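Local coordinates for cellulase IBT99 (Metagenomes, PDB 6WBT), which probably hydrolyses 6-phospho-alpha-glucosides as a family 4 glycosyl hydrolase, and binds NAD, a manganese ion and glucose 6-phosphate, at residues R28-I33 against V328-I333; L102-V107 against A424-D429; G322-K327 against S338-I343; E393-E398 against Y405-M410. All blocks are in the same frame, centred on the assembly; numbering follows the deposited sequence.

Contact 1 of 4, residues R28-I33 against V328-I333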
loop_
_atom_site.group_PDB
_atom_site.type_symbol
_atom_site.label_atom_id
_atom_site.label_comp_id
_atom_site.label_asym_id
_atom_site.label_seq_id
_atom_site.Cartn_x
_atom_site.Cartn_y
_atom_site.Cartn_z
ATOM N N ARG A 28 -23.911 23.171 32.204
ATOM C CA ARG A 28 -24.341 22.400 33.365
ATOM C C ARG A 28 -25.564 21.544 33.058
ATOM O O ARG A 28 -25.716 20.460 33.633
ATOM C CB ARG A 28 -24.622 23.345 34.529
ATOM C CG ARG A 28 -24.433 22.734 35.904
ATOM C CD ARG A 28 -24.031 23.792 36.925
ATOM N NE ARG A 28 -24.993 24.891 37.005
ATOM C CZ ARG A 28 -24.829 26.078 36.427
ATOM N NH1 ARG A 28 -23.734 26.330 35.721
ATOM N NH2 ARG A 28 -25.760 27.013 36.553
ATOM N N GLN A 29 -26.442 22.006 32.163
ATOM C CA GLN A 29 -27.613 21.209 31.813
ATOM C C GLN A 29 -27.239 19.991 30.979
ATOM O O GLN A 29 -27.887 18.944 31.090
ATOM C CB GLN A 29 -28.634 22.063 31.060
ATOM C CG GLN A 29 -29.442 23.001 31.939
ATOM C CD GLN A 29 -30.702 23.493 31.253
ATOM O OE1 GLN A 29 -31.452 24.297 31.807
ATOM N NE2 GLN A 29 -30.943 23.006 30.042
ATOM N N LYS A 30 -26.205 20.102 30.147
ATOM C CA LYS A 30 -25.804 18.998 29.285
ATOM C C LYS A 30 -24.826 18.047 29.957
ATOM O O LYS A 30 -24.805 16.855 29.625
ATOM C CB LYS A 30 -25.187 19.538 27.991
ATOM C CG LYS A 30 -26.084 20.505 27.230
ATOM C CD LYS A 30 -26.523 19.932 25.888
ATOM C CE LYS A 30 -27.429 18.725 26.059
ATOM N NZ LYS A 30 -27.812 18.131 24.749
ATOM N N ILE A 31 -24.017 18.537 30.891
ATOM C CA ILE A 31 -23.036 17.722 31.600
ATOM C C ILE A 31 -23.461 17.667 33.061
ATOM O O ILE A 31 -23.396 18.676 33.776
ATOM C CB ILE A 31 -21.611 18.273 31.453
ATOM C CG1 ILE A 31 -21.091 18.078 30.025
ATOM C CG2 ILE A 31 -20.674 17.591 32.437
ATOM C CD1 ILE A 31 -21.527 19.141 29.042
ATOM N N ASN A 32 -23.900 16.492 33.504
ATOM C CA ASN A 32 -24.347 16.299 34.883
ATOM C C ASN A 32 -23.121 16.024 35.744
ATOM O O ASN A 32 -22.576 14.918 35.738
ATOM C CB ASN A 32 -25.357 15.160 34.963
ATOM C CG ASN A 32 -26.133 15.164 36.262
ATOM O OD1 ASN A 32 -25.919 14.318 37.131
ATOM N ND2 ASN A 32 -27.037 16.125 36.406
ATOM N N ILE A 33 -22.685 17.032 36.493
ATOM C CA ILE A 33 -21.436 16.962 37.244
ATOM C C ILE A 33 -21.736 16.464 38.653
ATOM O O ILE A 33 -22.315 17.187 39.469
ATOM C CB ILE A 33 -20.727 18.322 37.276
ATOM C CG1 ILE A 33 -20.445 18.808 35.852
ATOM C CG2 ILE A 33 -19.437 18.228 38.074
ATOM C CD1 ILE A 33 -19.839 20.194 35.786
ATOM N N VAL A 328 -16.088 18.554 23.188
ATOM C CA VAL A 328 -15.689 17.180 22.897
ATOM C C VAL A 328 -16.245 16.227 23.952
ATOM O O VAL A 328 -16.861 15.207 23.623
ATOM C CB VAL A 328 -14.156 17.078 22.791
ATOM C CG1 VAL A 328 -13.724 15.625 22.778
ATOM C CG2 VAL A 328 -13.664 17.792 21.535
ATOM N N VAL A 329 -16.033 16.544 25.233
ATOM C CA VAL A 329 -16.581 15.720 26.310
ATOM C C VAL A 329 -18.095 15.643 26.202
ATOM O O VAL A 329 -18.693 14.571 26.355
ATOM C CB VAL A 329 -16.159 16.271 27.685
ATOM C CG1 VAL A 329 -16.711 15.388 28.796
ATOM C CG2 VAL A 329 -14.652 16.411 27.780
ATOM N N GLU A 330 -18.740 16.784 25.949
ATOM C CA GLU A 330 -20.191 16.807 25.815
ATOM C C GLU A 330 -20.651 15.913 24.670
ATOM O O GLU A 330 -21.669 15.220 24.781
ATOM C CB GLU A 330 -20.665 18.244 25.607
ATOM C CG GLU A 330 -22.161 18.396 25.440
ATOM C CD GLU A 330 -22.564 19.826 25.146
ATOM O OE1 GLU A 330 -21.831 20.751 25.554
ATOM O OE2 GLU A 330 -23.613 20.027 24.500
ATOM N N SER A 331 -19.904 15.906 23.563
ATOM C CA SER A 331 -20.244 15.029 22.451
ATOM C C SER A 331 -19.965 13.566 22.769
ATOM O O SER A 331 -20.582 12.685 22.163
ATOM C CB SER A 331 -19.483 15.450 21.194
ATOM O OG SER A 331 -19.909 14.701 20.068
ATOM N N LEU A 332 -19.050 13.291 23.702
ATOM C CA LEU A 332 -18.821 11.926 24.159
ATOM C C LEU A 332 -19.935 11.437 25.075
ATOM O O LEU A 332 -20.215 10.233 25.120
ATOM C CB LEU A 332 -17.477 11.831 24.885
ATOM C CG LEU A 332 -16.198 11.992 24.063
ATOM C CD1 LEU A 332 -15.012 12.285 24.969
ATOM C CD2 LEU A 332 -15.938 10.743 23.243
ATOM N N ILE A 333 -20.579 12.347 25.805
ATOM C CA ILE A 333 -21.621 11.955 26.750
ATOM C C ILE A 333 -22.927 11.664 26.023
ATOM O O ILE A 333 -23.552 10.618 26.231
ATOM C CB ILE A 333 -21.806 13.046 27.820
ATOM C CG1 ILE A 333 -20.492 13.303 28.554
ATOM C CG2 ILE A 333 -22.892 12.647 28.808
ATOM C CD1 ILE A 333 -20.441 14.636 29.261
#
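The carboxylate of Glu330 is the flat group of this contact, and both partners from the loop lie on one side of its plane. Lys30 CB sits above that face, 3.9 Å from Glu330 CD, while Lys30 CD and the CD1 methyl of Ile31 approach more obliquely. The loop belongs to the Rossmann fold: it joins helix 17-25 to strand 33-39 and meets helix 321-334, which packs through Val329 and Leu332 on strands 81-84 and 143-146. The acid reaches the loop because its chain is extended, with CG anti to the backbone N (chi1 179°). Lys30, bent at chi2 and chi3, passes its methylenes slantwise over the acid, and CD comes within 3.2 Å of Glu330 OE2. Its ammonium group is turned elsewhere: Lys30 NZ stays 4.6 Å from Glu330 OE2, with a weak hydrogen bond to His334 and a long, weak ion pair to Glu336. Since Glu336 also places a carboxylate oxygen close to Glu330 OE2, the charges of Lys30 and of Lys327, which forms a salt bridge with Glu336, probably ease the repulsion between the two acids. With an alanine in place of Glu330, the Lys30 methylenes and the Ile31 CD1 methyl would probably lose the chain they rest on, and a gap would open between loop and helix. The apolar half of the contact falls to Ile31, whose CD1 rests 3.7 Å from Glu330 CB. One turn farther along the helix, Ile333 crosses Ile31 at about a right angle, its CD1 3.6 Å from Ile31 CG1.

Contact 2 of 4, residues L102-V107 against A424-D429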
loop_
_atom_site.group_PDB
_atom_site.type_symbol
_atom_site.label_atom_id
_atom_site.label_comp_id
_atom_site.label_asym_id
_atom_site.label_seq_id
_atom_site.Cartn_x
_atom_site.Cartn_y
_atom_site.Cartn_z
ATOM N N LEU A 102 18.198 28.491 21.434
ATOM C CA LEU A 102 18.716 29.770 20.956
ATOM C C LEU A 102 20.216 29.888 21.182
ATOM O O LEU A 102 20.897 30.618 20.451
ATOM C CB LEU A 102 17.981 30.924 21.638
ATOM C CG LEU A 102 16.472 31.001 21.391
ATOM C CD1 LEU A 102 15.872 32.203 22.103
ATOM C CD2 LEU A 102 16.169 31.047 19.903
ATOM N N LYS A 103 20.749 29.185 22.184
ATOM C CA LYS A 103 22.191 29.141 22.383
ATOM C C LYS A 103 22.906 28.455 21.225
ATOM O O LYS A 103 24.084 28.739 20.982
ATOM C CB LYS A 103 22.511 28.435 23.704
ATOM C CG LYS A 103 23.978 28.456 24.104
ATOM C CD LYS A 103 24.601 27.074 23.996
ATOM C CE LYS A 103 26.053 27.088 24.443
ATOM N NZ LYS A 103 26.663 25.730 24.387
ATOM N N HIS A 104 22.220 27.572 20.501
ATOM C CA HIS A 104 22.781 26.903 19.336
ATOM C C HIS A 104 22.244 27.464 18.025
ATOM O O HIS A 104 22.443 26.848 16.972
ATOM C CB HIS A 104 22.515 25.398 19.409
ATOM C CG HIS A 104 23.259 24.708 20.508
ATOM N ND1 HIS A 104 24.526 24.191 20.339
ATOM C CD2 HIS A 104 22.916 24.450 21.792
ATOM C CE1 HIS A 104 24.932 23.645 21.471
ATOM N NE2 HIS A 104 23.974 23.788 22.369
ATOM N N GLY A 105 21.570 28.608 18.062
ATOM C CA GLY A 105 21.060 29.221 16.848
ATOM C C GLY A 105 19.920 28.473 16.189
ATOM O O GLY A 105 19.833 28.448 14.956
ATOM N N CYS A 106 19.041 27.865 16.982
ATOM C CA CYS A 106 17.901 27.127 16.461
ATOM C C CYS A 106 16.619 27.665 17.083
ATOM O O CYS A 106 16.640 28.337 18.118
ATOM C CB CYS A 106 18.029 25.621 16.732
ATOM S SG CYS A 106 19.461 24.847 15.944
ATOM N N VAL A 107 15.498 27.361 16.431
ATOM C CA VAL A 107 14.199 27.849 16.882
ATOM C C VAL A 107 13.851 27.190 18.210
ATOM O O VAL A 107 13.677 25.969 18.288
ATOM C CB VAL A 107 13.114 27.581 15.832
ATOM C CG1 VAL A 107 11.736 27.897 16.401
ATOM C CG2 VAL A 107 13.377 28.397 14.580
ATOM N N ALA A 424 22.713 18.730 15.777
ATOM C CA ALA A 424 21.773 17.835 16.442
ATOM C C ALA A 424 22.404 17.135 17.639
ATOM O O ALA A 424 21.715 16.870 18.630
ATOM C CB ALA A 424 21.239 16.804 15.447
ATOM N N LYS A 425 23.702 16.828 17.570
ATOM C CA LYS A 425 24.360 16.156 18.686
ATOM C C LYS A 425 24.636 17.119 19.835
ATOM O O LYS A 425 24.423 16.773 21.002
ATOM C CB LYS A 425 25.662 15.505 18.218
ATOM C CG LYS A 425 26.264 14.533 19.222
ATOM C CD LYS A 425 27.719 14.228 18.898
ATOM C CE LYS A 425 28.255 13.091 19.752
ATOM N NZ LYS A 425 27.616 11.793 19.403
ATOM N N LYS A 426 25.115 18.326 19.522
ATOM C CA LYS A 426 25.375 19.314 20.565
ATOM C C LYS A 426 24.090 19.743 21.260
ATOM O O LYS A 426 24.101 20.036 22.461
ATOM C CB LYS A 426 26.096 20.524 19.968
ATOM C CG LYS A 426 27.536 20.240 19.567
ATOM C CD LYS A 426 28.008 21.179 18.468
ATOM C CE LYS A 426 27.898 22.636 18.883
ATOM N NZ LYS A 426 28.350 23.543 17.792
ATOM N N LEU A 427 22.976 19.785 20.526
ATOM C CA LEU A 427 21.692 20.092 21.145
ATOM C C LEU A 427 21.161 18.907 21.942
ATOM O O LEU A 427 20.609 19.090 23.033
ATOM C CB LEU A 427 20.681 20.515 20.080
ATOM C CG LEU A 427 20.524 22.023 19.875
ATOM C CD1 LEU A 427 19.746 22.314 18.606
ATOM C CD2 LEU A 427 19.835 22.648 21.078
ATOM N N LEU A 428 21.324 17.688 21.420
ATOM C CA LEU A 428 20.837 16.509 22.128
ATOM C C LEU A 428 21.555 16.331 23.459
ATOM O O LEU A 428 20.916 16.161 24.504
ATOM C CB LEU A 428 21.006 15.264 21.257
ATOM C CG LEU A 428 20.594 13.933 21.890
ATOM C CD1 LEU A 428 19.118 13.945 22.257
ATOM C CD2 LEU A 428 20.909 12.774 20.958
ATOM N N ASP A 429 22.891 16.374 23.442
ATOM C CA ASP A 429 23.654 16.225 24.676
ATOM C C ASP A 429 23.343 17.337 25.668
ATOM O O ASP A 429 23.391 17.115 26.883
ATOM C CB ASP A 429 25.151 16.187 24.369
ATOM C CG ASP A 429 25.561 14.934 23.621
ATOM O OD1 ASP A 429 24.877 13.900 23.771
ATOM O OD2 ASP A 429 26.570 14.981 22.885
#
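His104 and Leu427 are the closest pair by backbone position, their CA atoms 7.1 Å apart. The two segments differ in form: 424-429 is regular helix, whereas 102-107 is the end of a helix and the turn after it. Gly105, with positive phi, is the C' residue of a Schellman motif, in which its own N bonds to Leu102 O and Cys106 N to Cys101 O. This turn presents His104 and Cys106 to the same helix. The imidazole lies against the helix backbone, with the N of Leu427 over one ring face. Beside it, the side chains of Leu427 and the histidine run antiparallel past one another, and the leucine CD2 methyl reaches His104 CD2 at 3.6 Å. The other branch, Leu427 CD1, packs on Cys106 SG at 3.7 Å, so one leucine fork serves both loop side chains. Lys426 curls round the ring: its CB stands 3.7 Å from His104 CE1 on an oblique approach, and a bend at chi3 (58°) brings CE to the ring edge, in plane, 4.0 Å from His104 ND1. The polar end of the ring is held by Asp430, whose OD2 hydrogen-bonds to NE2. On the loop side Val107 leans on helix 274-277, while Ala424 and Leu428 pack against helix 405-414. Lys425 touches Met257 of the second subunit; helix 421-434 thus touches the 102-107 turn, helix 405-414 and a neighbouring subunit.

Contact 3 of 4, residues G322-K327 against S338-I343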
loop_
_atom_site.group_PDB
_atom_site.type_symbol
_atom_site.label_atom_id
_atom_site.label_comp_id
_atom_site.label_asym_id
_atom_site.label_seq_id
_atom_site.Cartn_x
_atom_site.Cartn_y
_atom_site.Cartn_z
ATOM N N GLY A 322 -11.375 26.599 26.347
ATOM C CA GLY A 322 -12.330 25.849 27.142
ATOM C C GLY A 322 -13.580 25.457 26.382
ATOM O O GLY A 322 -14.169 24.406 26.651
ATOM N N LYS A 323 -14.005 26.286 25.424
ATOM C CA LYS A 323 -15.222 25.984 24.676
ATOM C C LYS A 323 -15.053 24.741 23.810
ATOM O O LYS A 323 -15.993 23.953 23.653
ATOM C CB LYS A 323 -15.624 27.180 23.812
ATOM C CG LYS A 323 -16.164 28.367 24.592
ATOM C CD LYS A 323 -16.527 29.511 23.658
ATOM C CE LYS A 323 -17.173 30.665 24.408
ATOM N NZ LYS A 323 -17.477 31.809 23.502
ATOM N N PHE A 324 -13.862 24.547 23.239
ATOM C CA PHE A 324 -13.639 23.423 22.336
ATOM C C PHE A 324 -13.480 22.109 23.093
ATOM O O PHE A 324 -13.964 21.066 22.636
ATOM C CB PHE A 324 -12.414 23.697 21.464
ATOM C CG PHE A 324 -11.896 22.488 20.743
ATOM C CD1 PHE A 324 -12.690 21.817 19.828
ATOM C CD2 PHE A 324 -10.609 22.030 20.969
ATOM C CE1 PHE A 324 -12.214 20.704 19.163
ATOM C CE2 PHE A 324 -10.126 20.922 20.304
ATOM C CZ PHE A 324 -10.930 20.257 19.400
ATOM N N ILE A 325 -12.813 22.137 24.247
ATOM C CA ILE A 325 -12.579 20.908 24.999
ATOM C C ILE A 325 -13.873 20.412 25.635
ATOM O O ILE A 325 -14.142 19.204 25.667
ATOM C CB ILE A 325 -11.476 21.133 26.047
ATOM C CG1 ILE A 325 -10.193 21.601 25.361
ATOM C CG2 ILE A 325 -11.228 19.863 26.845
ATOM C CD1 ILE A 325 -9.211 22.267 26.292
ATOM N N VAL A 326 -14.693 21.330 26.149
ATOM C CA VAL A 326 -15.962 20.936 26.753
ATOM C C VAL A 326 -16.903 20.361 25.701
ATOM O O VAL A 326 -17.662 19.423 25.974
ATOM C CB VAL A 326 -16.589 22.131 27.496
ATOM C CG1 VAL A 326 -18.001 21.801 27.955
ATOM C CG2 VAL A 326 -15.726 22.520 28.685
ATOM N N LYS A 327 -16.858 20.898 24.478
ATOM C CA LYS A 327 -17.705 20.378 23.408
ATOM C C LYS A 327 -17.361 18.932 23.071
ATOM O O LYS A 327 -18.251 18.151 22.713
ATOM C CB LYS A 327 -17.579 21.266 22.168
ATOM C CG LYS A 327 -18.371 20.785 20.962
ATOM C CD LYS A 327 -19.845 20.615 21.296
ATOM C CE LYS A 327 -20.609 20.015 20.126
ATOM N NZ LYS A 327 -22.013 19.680 20.489
ATOM N N SER A 338 -20.300 15.441 16.943
ATOM C CA SER A 338 -19.679 16.715 16.611
ATOM C C SER A 338 -18.455 16.498 15.730
ATOM O O SER A 338 -17.636 15.611 15.984
ATOM C CB SER A 338 -19.287 17.463 17.885
ATOM O OG SER A 338 -18.735 18.733 17.580
ATOM N N ARG A 339 -18.335 17.317 14.690
ATOM C CA ARG A 339 -17.243 17.209 13.729
ATOM C C ARG A 339 -16.103 18.118 14.177
ATOM O O ARG A 339 -16.192 19.344 14.055
ATOM C CB ARG A 339 -17.725 17.575 12.328
ATOM C CG ARG A 339 -16.709 17.320 11.228
ATOM C CD ARG A 339 -17.257 17.747 9.876
ATOM N NE ARG A 339 -16.333 17.446 8.787
ATOM C CZ ARG A 339 -15.354 18.251 8.394
ATOM N NH1 ARG A 339 -15.162 19.413 9.004
ATOM N NH2 ARG A 339 -14.563 17.896 7.391
ATOM N N GLN A 340 -15.032 17.518 14.695
ATOM C CA GLN A 340 -13.889 18.261 15.203
ATOM C C GLN A 340 -12.609 17.754 14.553
ATOM O O GLN A 340 -12.566 16.661 13.983
ATOM C CB GLN A 340 -13.773 18.146 16.730
ATOM C CG GLN A 340 -15.025 18.552 17.490
ATOM C CD GLN A 340 -15.343 20.030 17.357
ATOM O OE1 GLN A 340 -14.482 20.835 17.001
ATOM N NE2 GLN A 340 -16.588 20.392 17.643
ATOM N N LEU A 341 -11.560 18.569 14.652
ATOM C CA LEU A 341 -10.237 18.210 14.145
ATOM C C LEU A 341 -9.458 17.567 15.286
ATOM O O LEU A 341 -8.911 18.259 16.148
ATOM C CB LEU A 341 -9.515 19.437 13.599
ATOM C CG LEU A 341 -10.267 20.308 12.588
ATOM C CD1 LEU A 341 -9.393 21.466 12.132
ATOM C CD2 LEU A 341 -10.735 19.487 11.400
ATOM N N VAL A 342 -9.409 16.237 15.295
ATOM C CA VAL A 342 -8.755 15.485 16.355
ATOM C C VAL A 342 -7.574 14.723 15.764
ATOM O O VAL A 342 -7.390 14.654 14.548
ATOM C CB VAL A 342 -9.722 14.524 17.070
ATOM C CG1 VAL A 342 -10.956 15.272 17.550
ATOM C CG2 VAL A 342 -10.106 13.393 16.144
ATOM N N ILE A 343 -6.775 14.141 16.652
ATOM C CA ILE A 343 -5.576 13.401 16.279
ATOM C C ILE A 343 -5.892 11.917 16.396
ATOM O O ILE A 343 -6.149 11.410 17.494
ATOM C CB ILE A 343 -4.381 13.789 17.158
ATOM C CG1 ILE A 343 -4.209 15.309 17.170
ATOM C CG2 ILE A 343 -3.114 13.107 16.666
ATOM C CD1 ILE A 343 -3.137 15.792 18.112
#
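Buried Phe324, met by Gln340, forms the closer-packed half of a helix-on-sheet contact in the extended Rossmann-like sheet: helix 321-334 turns back into strand 338-345, which runs antiparallel to strand 167-170. The short segments lie at 108° to each other, with 10.6 Å between their axes. Within that space the Phe324 ring is met at its edge, near its plane, by the amide oxygen of Gln340, with CE1 and OE1 3.1 Å apart. Ring and amide planes differ by 58°, so this is no stack. With CG anti to the backbone N, the ring reaches the strand; the Phe324 side chain also touches Ile170 and lies about 7 Å from the bound NAD. The looser half lies at Lys327, which is partly exposed. Only its aliphatic part engages the strand, CG lying 3.8 Å from Gln340 NE2 and CE 3.4 Å from Ser338 OG, while NZ goes on to a salt bridge with Glu336. Between the two halves, Ser338 helps to set the amide's rotation: Gln340, bent at chi2, donates from NE2 to Ser338 OG at 2.7 Å, with an N-H...O angle of 149° and the hydroxyl tilted slightly from the amide plane.

Contact 4 of 4, residues E393-E398 against Y405-M410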
loop_
_atom_site.group_PDB
_atom_site.type_symbol
_atom_site.label_atom_id
_atom_site.label_comp_id
_atom_site.label_asym_id
_atom_site.label_seq_id
_atom_site.Cartn_x
_atom_site.Cartn_y
_atom_site.Cartn_z
ATOM N N GLU A 393 9.286 12.343 14.555
ATOM C CA GLU A 393 8.526 12.006 15.754
ATOM C C GLU A 393 8.518 10.505 16.009
ATOM O O GLU A 393 8.479 10.076 17.168
ATOM C CB GLU A 393 7.097 12.535 15.634
ATOM C CG GLU A 393 7.009 14.045 15.483
ATOM C CD GLU A 393 5.589 14.527 15.259
ATOM O OE1 GLU A 393 4.689 13.676 15.099
ATOM O OE2 GLU A 393 5.374 15.757 15.243
ATOM N N GLY A 394 8.558 9.696 14.949
ATOM C CA GLY A 394 8.604 8.255 15.135
ATOM C C GLY A 394 9.914 7.785 15.739
ATOM O O GLY A 394 9.927 6.912 16.612
ATOM N N LEU A 395 11.032 8.356 15.284
ATOM C CA LEU A 395 12.329 7.999 15.852
ATOM C C LEU A 395 12.453 8.460 17.298
ATOM O O LEU A 395 13.161 7.825 18.090
ATOM C CB LEU A 395 13.455 8.594 15.008
ATOM C CG LEU A 395 13.652 8.009 13.608
ATOM C CD1 LEU A 395 14.539 8.916 12.773
ATOM C CD2 LEU A 395 14.235 6.608 13.687
ATOM N N LEU A 396 11.780 9.554 17.662
ATOM C CA LEU A 396 11.841 10.033 19.038
ATOM C C LEU A 396 11.047 9.139 19.979
ATOM O O LEU A 396 11.432 8.966 21.142
ATOM C CB LEU A 396 11.332 11.472 19.117
ATOM C CG LEU A 396 11.635 12.208 20.423
ATOM C CD1 LEU A 396 13.126 12.469 20.550
ATOM C CD2 LEU A 396 10.850 13.505 20.507
ATOM N N VAL A 397 9.939 8.567 19.503
ATOM C CA VAL A 397 9.175 7.632 20.324
ATOM C C VAL A 397 9.958 6.340 20.523
ATOM O O VAL A 397 9.954 5.755 21.612
ATOM C CB VAL A 397 7.794 7.375 19.697
ATOM C CG1 VAL A 397 7.044 6.302 20.472
ATOM C CG2 VAL A 397 6.986 8.662 19.653
ATOM N N GLU A 398 10.649 5.878 19.477
ATOM C CA GLU A 398 11.479 4.685 19.609
ATOM C C GLU A 398 12.648 4.917 20.558
ATOM O O GLU A 398 13.121 3.973 21.200
ATOM C CB GLU A 398 11.991 4.246 18.237
ATOM C CG GLU A 398 10.894 3.886 17.250
ATOM C CD GLU A 398 11.433 3.577 15.868
ATOM O OE1 GLU A 398 12.670 3.593 15.693
ATOM O OE2 GLU A 398 10.620 3.319 14.957
ATOM N N TYR A 405 20.248 6.072 22.513
ATOM C CA TYR A 405 20.776 7.408 22.261
ATOM C C TYR A 405 20.838 7.710 20.769
ATOM O O TYR A 405 20.642 8.861 20.361
ATOM C CB TYR A 405 22.163 7.547 22.894
ATOM C CG TYR A 405 22.889 8.831 22.554
ATOM C CD1 TYR A 405 23.760 8.896 21.472
ATOM C CD2 TYR A 405 22.714 9.974 23.323
ATOM C CE1 TYR A 405 24.426 10.065 21.159
ATOM C CE2 TYR A 405 23.379 11.148 23.019
ATOM C CZ TYR A 405 24.233 11.188 21.937
ATOM O OH TYR A 405 24.897 12.352 21.628
ATOM N N GLU A 406 21.106 6.695 19.945
ATOM C CA GLU A 406 21.238 6.919 18.510
ATOM C C GLU A 406 19.900 7.253 17.865
ATOM O O GLU A 406 19.853 8.043 16.915
ATOM C CB GLU A 406 21.857 5.689 17.845
ATOM C CG GLU A 406 22.421 5.950 16.461
ATOM C CD GLU A 406 23.157 4.751 15.899
ATOM O OE1 GLU A 406 22.849 4.341 14.760
ATOM O OE2 GLU A 406 24.040 4.214 16.600
ATOM N N LYS A 407 18.807 6.667 18.362
ATOM C CA LYS A 407 17.487 7.010 17.844
ATOM C C LYS A 407 17.143 8.464 18.141
ATOM O O LYS A 407 16.487 9.132 17.333
ATOM C CB LYS A 407 16.430 6.079 18.438
ATOM C CG LYS A 407 16.571 4.621 18.030
ATOM C CD LYS A 407 15.767 4.304 16.779
ATOM C CE LYS A 407 15.828 2.819 16.453
ATOM N NZ LYS A 407 14.866 2.441 15.380
ATOM N N ALA A 408 17.575 8.970 19.298
ATOM C CA ALA A 408 17.346 10.374 19.622
ATOM C C ALA A 408 18.155 11.287 18.711
ATOM O O ALA A 408 17.660 12.330 18.268
ATOM C CB ALA A 408 17.684 10.639 21.090
ATOM N N LEU A 409 19.403 10.911 18.417
ATOM C CA LEU A 409 20.209 11.692 17.486
ATOM C C LEU A 409 19.599 11.680 16.090
ATOM O O LEU A 409 19.665 12.679 15.364
ATOM C CB LEU A 409 21.640 11.154 17.454
ATOM C CG LEU A 409 22.623 11.876 16.533
ATOM C CD1 LEU A 409 22.759 13.336 16.935
ATOM C CD2 LEU A 409 23.976 11.184 16.547
HETATM N N MSE A 410 19.000 10.560 15.701
HETATM C CA MSE A 410 18.316 10.453 14.420
HETATM C C MSE A 410 17.071 11.333 14.392
HETATM O O MSE A 410 16.703 11.874 13.350
HETATM C CB MSE A 410 17.943 8.998 14.134
HETATM C CG MSE A 410 19.120 8.119 13.749
HETATM SE SE MSE A 410 18.623 6.249 13.513
HETATM C CE MSE A 410 20.261 5.606 12.676
#
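A helical hairpin brings Leu395 and Lys407 together: helix 380-402 ends, the chain reverses, and helix 405-414 runs back beside it. The segments are nearly antiparallel, at 161°, and their axes pass 7.8 Å apart. Packing is close enough for backbone to take part, since Lys407 CB lies 3.7 Å from Leu395 O. Leu395 points into the seam and divides its methyls between two residues. CD1 meets Met410 CB at 3.7 Å, and CD2 lies across the aliphatic chain of Lys407, 4.1 Å from CD. Met410 is a selenomethionine whose extended chain carries its selenium away from the first helix. Farther along, Lys407 is bent at chi2 (-91°), which sends its chain past Glu398 CB and up to the carboxylate. There NZ forms a hydrogen-bonded salt bridge with Glu398 OE1 at 2.5 Å, a value whose shortness means little at this resolution. A leucine in place of Lys407 would probably leave Glu398 OE1 without its charged mate and remove the one salt bridge linking the two segments. The other carboxylate oxygen, OE2, pairs with Arg380 of the second subunit, and Phe381 of that chain packs on Leu395, so the hairpin also faces the subunit interface. Within its own chain, Leu396 rests on helices 114-136 and 151-161, and Ala408 and Leu409 lie against helix 421-434.

The four contacts fall into two pairs on opposite sides of the chain's centre. Contacts 1 and 3, with centres 12 Å apart, share helix 321-334 and meet where Ser331 OG probably hydrogen-bonds to Ser338 N. Contacts 2 and 4, 16 Å apart, use successive helices, 405-414 and 421-434, joined by a probable hydrogen bond between Tyr405 OH and Asp429 OD1. Contacts 1 and 2 lie 44 Å apart and interleave along the chain; both bring late helices back to early segments, contact 1 joining the Rossmann part of the enzyme to its C-terminal part. Contacts 3 and 4 are local turns of the chain: contact 3 closes before contact 4 opens, and both fall between the segments of contact 2.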